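Type III effector HopA1 (Pseudomonas syringae pv. tomato str. DC3000, PDB 4RSX) is a bacterial effector, represented here by its C-terminal alpha/beta part, probably delivered into plant cells by type III secretion to act on host signalling. Local coordinates at residues A92-P101 against T141-C150. Sequence-based numbering, arbitrary orientation.
Sequences AKRFFYRIIP and THGKVIGPAC
F96 holds CG anti to its carbonyl carbon, beside the backbone N (chi1 -83°), and its ring leans across to the 141-146 strand and lies between the side chains of I146 and K144. I146 turns CG1 opposite its own N (chi1 -169°), which lays CD1 over the middle of one ring face, 3.4 Å from the F96 centroid, in a CH-pi contact. Over the opposite face the extended chain of K144 passes by, CE 3.5 Å from F96 CE1, and ends in a cation-pi contact from NZ, offset toward the rim. The same ammonium group forms a salt bridge with D156. Farther along this side of the sheet, H142 CD2 lies over one face of the R98 guanidinium, the two planes 34° apart, while R98 NE bonds to Q69 and H142 stacks on Y161.

Beneath these side chains run two antiparallel hydrogen-bonded pairs, Y97 with V145 and I99 with G143. Y97 N reaches V145 O at 2.8 Å along a nearly straight bond. On the other side of the sheet, I99 CD1 meets V145 CG1, and Y97 packs against helix 82-88 while its hydroxyl donates to A92 O at 2.5 Å, in the carbonyl plane. Beyond the strands the loops also meet: A149 N bonds to K93 O at 2.9 Å. Separately, C150 SG lies over the centre of one face of the R94 guanidinium.

The contact thus joins two neighbouring inner strands of the antiparallel sheet, with backbone bonds setting the register and the F96 ring held between a methyl group and a cation whose charge D156 probably offsets.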
ATOM      1  N   ALA A  92     -16.693  -8.178   7.555  1.00 24.26           N
ATOM      2  CA  ALA A  92     -16.521  -6.772   7.927  1.00 23.57           C
ATOM      3  C   ALA A  92     -15.214  -6.458   8.667  1.00 22.20           C
ATOM      4  O   ALA A  92     -14.673  -5.363   8.534  1.00 21.80           O
ATOM      5  CB  ALA A  92     -17.723  -6.279   8.735  1.00 23.60           C
ATOM      6  N   LYS A  93     -14.712  -7.415   9.443  1.00 25.67           N
ATOM      7  CA  LYS A  93     -13.464  -7.226  10.175  1.00 26.46           C
ATOM      8  C   LYS A  93     -12.241  -7.571   9.326  1.00 24.86           C
ATOM      9  O   LYS A  93     -11.100  -7.347   9.748  1.00 20.70           O
ATOM     10  CB  LYS A  93     -13.463  -8.083  11.453  1.00 28.07           C
ATOM     11  CG  LYS A  93     -14.466  -7.638  12.512  1.00 31.78           C
ATOM     12  CD  LYS A  93     -14.407  -8.511  13.782  1.00 32.38           C
ATOM     13  CE  LYS A  93     -15.329  -7.940  14.866  1.00 39.66           C
ATOM     14  NZ  LYS A  93     -15.862  -8.968  15.820  1.00 45.19           N
ATOM     15  N   ARG A  94     -12.468  -8.109   8.130  1.00 29.30           N
ATOM     16  CA  ARG A  94     -11.365  -8.684   7.349  1.00 29.40           C
ATOM     17  C   ARG A  94     -11.058  -7.943   6.047  1.00 29.47           C
ATOM     18  O   ARG A  94      -9.901  -7.857   5.632  1.00 26.10           O
ATOM     19  CB  ARG A  94     -11.652 -10.154   7.011  1.00 34.04           C
ATOM     20  CG  ARG A  94     -12.182 -10.999   8.167  1.00 45.32           C
ATOM     21  CD  ARG A  94     -11.081 -11.845   8.796  1.00 48.26           C
ATOM     22  NE  ARG A  94     -10.351 -12.632   7.799  1.00 56.61           N
ATOM     23  CZ  ARG A  94      -9.292 -13.394   8.072  1.00 63.75           C
ATOM     24  NH1 ARG A  94      -8.833 -13.478   9.317  1.00 50.81           N
ATOM     25  NH2 ARG A  94      -8.689 -14.071   7.099  1.00 67.85           N
ATOM     26  N   PHE A  95     -12.093  -7.435   5.391  1.00 19.44           N
ATOM     27  CA  PHE A  95     -11.920  -6.865   4.063  1.00 19.73           C
ATOM     28  C   PHE A  95     -11.375  -5.439   4.112  1.00 22.27           C
ATOM     29  O   PHE A  95     -11.250  -4.855   5.191  1.00 17.97           O
ATOM     30  CB  PHE A  95     -13.232  -6.930   3.272  1.00 27.50           C
ATOM     31  CG  PHE A  95     -13.548  -8.311   2.724  1.00 29.02           C
ATOM     32  CD1 PHE A  95     -12.654  -9.369   2.897  1.00 30.93           C
ATOM     33  CD2 PHE A  95     -14.729  -8.543   2.028  1.00 29.83           C
ATOM     34  CE1 PHE A  95     -12.934 -10.645   2.395  1.00 31.32           C
ATOM     35  CE2 PHE A  95     -15.019  -9.815   1.515  1.00 35.83           C
ATOM     36  CZ  PHE A  95     -14.117 -10.867   1.704  1.00 34.48           C
ATOM     37  N   PHE A  96     -11.044  -4.890   2.944  1.00 23.24           N
ATOM     38  CA  PHE A  96     -10.556  -3.512   2.853  1.00 21.51           C
ATOM     39  C   PHE A  96     -11.674  -2.475   2.865  1.00 20.69           C
ATOM     40  O   PHE A  96     -12.759  -2.717   2.339  1.00 22.59           O
ATOM     41  CB  PHE A  96      -9.765  -3.316   1.563  1.00 18.26           C
ATOM     42  CG  PHE A  96      -8.344  -3.759   1.653  1.00 19.21           C
ATOM     43  CD1 PHE A  96      -7.389  -2.946   2.253  1.00 16.55           C
ATOM     44  CD2 PHE A  96      -7.957  -4.981   1.130  1.00 20.72           C
ATOM     45  CE1 PHE A  96      -6.072  -3.351   2.332  1.00 20.55           C
ATOM     46  CE2 PHE A  96      -6.640  -5.401   1.210  1.00 23.48           C
ATOM     47  CZ  PHE A  96      -5.695  -4.584   1.809  1.00 22.81           C
ATOM     48  N   TYR A  97     -11.388  -1.309   3.437  1.00 13.24           N
ATOM     49  CA  TYR A  97     -12.269  -0.156   3.317  1.00 13.30           C
ATOM     50  C   TYR A  97     -11.515   0.977   2.627  1.00 13.04           C
ATOM     51  O   TYR A  97     -10.316   1.162   2.845  1.00 12.31           O
ATOM     52  CB  TYR A  97     -12.727   0.303   4.698  1.00 13.95           C
ATOM     53  CG  TYR A  97     -13.566  -0.713   5.436  1.00 14.12           C
ATOM     54  CD1 TYR A  97     -14.945  -0.615   5.446  1.00 17.00           C
ATOM     55  CD2 TYR A  97     -12.979  -1.766   6.130  1.00 14.90           C
ATOM     56  CE1 TYR A  97     -15.732  -1.532   6.127  1.00 18.54           C
ATOM     57  CE2 TYR A  97     -13.754  -2.703   6.806  1.00 15.13           C
ATOM     58  CZ  TYR A  97     -15.135  -2.574   6.797  1.00 20.26           C
ATOM     59  OH  TYR A  97     -15.934  -3.478   7.459  1.00 17.08           O
ATOM     60  N   ARG A  98     -12.196   1.736   1.783  1.00 16.82           N
ATOM     61  CA  ARG A  98     -11.549   2.922   1.250  1.00 18.59           C
ATOM     62  C   ARG A  98     -12.110   4.149   1.914  1.00 18.41           C
ATOM     63  O   ARG A  98     -13.276   4.180   2.320  1.00 18.69           O
ATOM     64  CB  ARG A  98     -11.630   3.027  -0.278  1.00 20.65           C
ATOM     65  CG  ARG A  98     -12.997   2.795  -0.866  1.00 32.78           C
ATOM     66  CD  ARG A  98     -12.973   3.037  -2.375  1.00 40.21           C
ATOM     67  NE  ARG A  98     -11.895   2.306  -3.043  1.00 41.73           N
ATOM     68  CZ  ARG A  98     -11.429   2.614  -4.251  1.00 40.08           C
ATOM     69  NH1 ARG A  98     -11.945   3.640  -4.913  1.00 35.67           N
ATOM     70  NH2 ARG A  98     -10.448   1.901  -4.795  1.00 36.31           N
ATOM     71  N   ILE A  99     -11.240   5.139   2.060  1.00 13.87           N
ATOM     72  CA  ILE A  99     -11.593   6.433   2.601  1.00 13.58           C
ATOM     73  C   ILE A  99     -11.506   7.409   1.443  1.00 14.91           C
ATOM     74  O   ILE A  99     -10.429   7.605   0.878  1.00 13.74           O
ATOM     75  CB  ILE A  99     -10.554   6.845   3.634  1.00 14.17           C
ATOM     76  CG1 ILE A  99     -10.401   5.741   4.686  1.00 15.36           C
ATOM     77  CG2 ILE A  99     -10.915   8.191   4.255  1.00 12.23           C
ATOM     78  CD1 ILE A  99      -9.136   5.889   5.552  1.00 13.64           C
ATOM     79  N   ILE A 100     -12.629   8.018   1.081  1.00 17.55           N
ATOM     80  CA  ILE A 100     -12.680   8.874  -0.099  1.00 19.18           C
ATOM     81  C   ILE A 100     -13.228  10.257   0.237  1.00 21.00           C
ATOM     82  O   ILE A 100     -14.044  10.404   1.158  1.00 22.12           O
ATOM     83  CB  ILE A 100     -13.560   8.255  -1.213  1.00 22.67           C
ATOM     84  CG1 ILE A 100     -15.037   8.338  -0.835  1.00 23.40           C
ATOM     85  CG2 ILE A 100     -13.174   6.806  -1.461  1.00 24.45           C
ATOM     86  CD1 ILE A 100     -15.932   7.597  -1.797  1.00 30.14           C
ATOM     87  N   PRO A 101     -12.778  11.281  -0.509  1.00 17.38           N
ATOM     88  CA  PRO A 101     -13.399  12.600  -0.342  1.00 19.40           C
ATOM     89  C   PRO A 101     -14.794  12.538  -0.932  1.00 22.19           C
ATOM     90  O   PRO A 101     -15.014  11.768  -1.888  1.00 18.82           O
ATOM     91  CB  PRO A 101     -12.521  13.519  -1.193  1.00 13.39           C
ATOM     92  CG  PRO A 101     -11.976  12.591  -2.296  1.00 18.59           C
ATOM     93  CD  PRO A 101     -11.767  11.259  -1.585  1.00 14.25           C
ATOM     94  N   THR A 141      -6.089  11.155  -3.782  1.00 10.39           N
ATOM     95  CA  THR A 141      -7.364  10.784  -4.364  1.00 15.20           C
ATOM     96  C   THR A 141      -8.190   9.910  -3.425  1.00 16.39           C
ATOM     97  O   THR A 141      -9.423  10.010  -3.425  1.00 15.39           O
ATOM     98  CB  THR A 141      -7.203  10.065  -5.707  1.00 12.15           C
ATOM     99  OG1 THR A 141      -6.499   8.837  -5.510  1.00 13.75           O
ATOM    100  CG2 THR A 141      -6.438  10.938  -6.688  1.00 15.63           C
ATOM    101  N   HIS A 142      -7.517   9.046  -2.659  1.00 11.76           N
ATOM    102  CA  HIS A 142      -8.182   8.201  -1.656  1.00 11.03           C
ATOM    103  C   HIS A 142      -7.191   7.440  -0.804  1.00 11.86           C
ATOM    104  O   HIS A 142      -5.984   7.437  -1.080  1.00 11.46           O
ATOM    105  CB  HIS A 142      -9.108   7.175  -2.306  1.00 11.35           C
ATOM    106  CG  HIS A 142      -8.406   6.199  -3.199  1.00 15.40           C
ATOM    107  ND1 HIS A 142      -7.689   6.588  -4.315  1.00 14.97           N
ATOM    108  CD2 HIS A 142      -8.336   4.841  -3.163  1.00 15.87           C
ATOM    109  CE1 HIS A 142      -7.206   5.517  -4.922  1.00 18.25           C
ATOM    110  NE2 HIS A 142      -7.578   4.446  -4.243  1.00 17.40           N
ATOM    111  N   GLY A 143      -7.709   6.785   0.232  1.00  8.83           N
ATOM    112  CA  GLY A 143      -6.885   5.934   1.059  1.00 11.64           C
ATOM    113  C   GLY A 143      -7.553   4.591   1.195  1.00 11.48           C
ATOM    114  O   GLY A 143      -8.730   4.451   0.862  1.00 11.98           O
ATOM    115  N   LYS A 144      -6.817   3.588   1.665  1.00 13.80           N
ATOM    116  CA  LYS A 144      -7.491   2.355   2.055  1.00 13.69           C
ATOM    117  C   LYS A 144      -6.893   1.783   3.330  1.00 14.87           C
ATOM    118  O   LYS A 144      -5.688   1.914   3.590  1.00 13.25           O
ATOM    119  CB  LYS A 144      -7.508   1.311   0.916  1.00 15.11           C
ATOM    120  CG  LYS A 144      -6.304   0.389   0.889  1.00 15.09           C
ATOM    121  CD  LYS A 144      -6.328  -0.653  -0.254  1.00 17.61           C
ATOM    122  CE  LYS A 144      -4.929  -1.337  -0.334  1.00 17.38           C
ATOM    123  NZ  LYS A 144      -4.768  -2.354  -1.446  1.00 24.02           N
ATOM    124  N   VAL A 145      -7.750   1.169   4.137  1.00 15.19           N
ATOM    125  CA  VAL A 145      -7.292   0.461   5.325  1.00 17.17           C
ATOM    126  C   VAL A 145      -7.901  -0.936   5.340  1.00 17.74           C
ATOM    127  O   VAL A 145      -9.074  -1.116   4.984  1.00 16.52           O
ATOM    128  CB  VAL A 145      -7.630   1.243   6.625  1.00 16.77           C
ATOM    129  CG1 VAL A 145      -6.816   2.535   6.690  1.00 18.19           C
ATOM    130  CG2 VAL A 145      -9.120   1.573   6.685  1.00 13.74           C
ATOM    131  N   ILE A 146      -7.087  -1.922   5.712  1.00 15.47           N
ATOM    132  CA  ILE A 146      -7.539  -3.303   5.853  1.00 17.32           C
ATOM    133  C   ILE A 146      -8.404  -3.419   7.118  1.00 19.73           C
ATOM    134  O   ILE A 146      -8.221  -2.651   8.074  1.00 14.42           O
ATOM    135  CB  ILE A 146      -6.324  -4.249   5.961  1.00 20.33           C
ATOM    136  CG1 ILE A 146      -6.722  -5.719   5.847  1.00 23.30           C
ATOM    137  CG2 ILE A 146      -5.621  -4.061   7.280  1.00 16.52           C
ATOM    138  CD1 ILE A 146      -7.399  -6.083   4.566  1.00 21.36           C
ATOM    139  N   GLY A 147      -9.355  -4.355   7.113  1.00 15.16           N
ATOM    140  CA  GLY A 147     -10.152  -4.634   8.296  1.00 15.94           C
ATOM    141  C   GLY A 147      -9.303  -4.904   9.535  1.00 15.26           C
ATOM    142  O   GLY A 147      -8.199  -5.457   9.431  1.00 15.25           O
ATOM    143  N   PRO A 148      -9.828  -4.535  10.719  1.00 14.01           N
ATOM    144  CA  PRO A 148      -9.107  -4.570  12.002  1.00 18.44           C
ATOM    145  C   PRO A 148      -8.578  -5.940  12.409  1.00 16.83           C
ATOM    146  O   PRO A 148      -7.575  -6.011  13.129  1.00 18.29           O
ATOM    147  CB  PRO A 148     -10.158  -4.095  13.017  1.00 19.98           C
ATOM    148  CG  PRO A 148     -11.489  -4.340  12.349  1.00 16.06           C
ATOM    149  CD  PRO A 148     -11.220  -4.078  10.890  1.00 18.03           C
ATOM    150  N   ALA A 149      -9.218  -7.018  11.973  1.00 14.88           N
ATOM    151  CA  ALA A 149      -8.712  -8.337  12.340  1.00 19.67           C
ATOM    152  C   ALA A 149      -7.375  -8.634  11.653  1.00 19.84           C
ATOM    153  O   ALA A 149      -6.601  -9.457  12.134  1.00 21.67           O
ATOM    154  CB  ALA A 149      -9.737  -9.420  12.036  1.00 20.06           C
ATOM    155  N   CYS A 150      -7.105  -7.962  10.532  1.00 19.51           N
ATOM    156  CA  CYS A 150      -5.904  -8.253   9.737  1.00 18.97           C
ATOM    157  C   CYS A 150      -4.871  -7.135   9.759  1.00 16.77           C
ATOM    158  O   CYS A 150      -3.786  -7.286   9.202  1.00 18.42           O
ATOM    159  CB  CYS A 150      -6.278  -8.540   8.276  1.00 22.55           C
ATOM    160  SG  CYS A 150      -7.331  -9.990   8.034  1.00 27.46           S
TER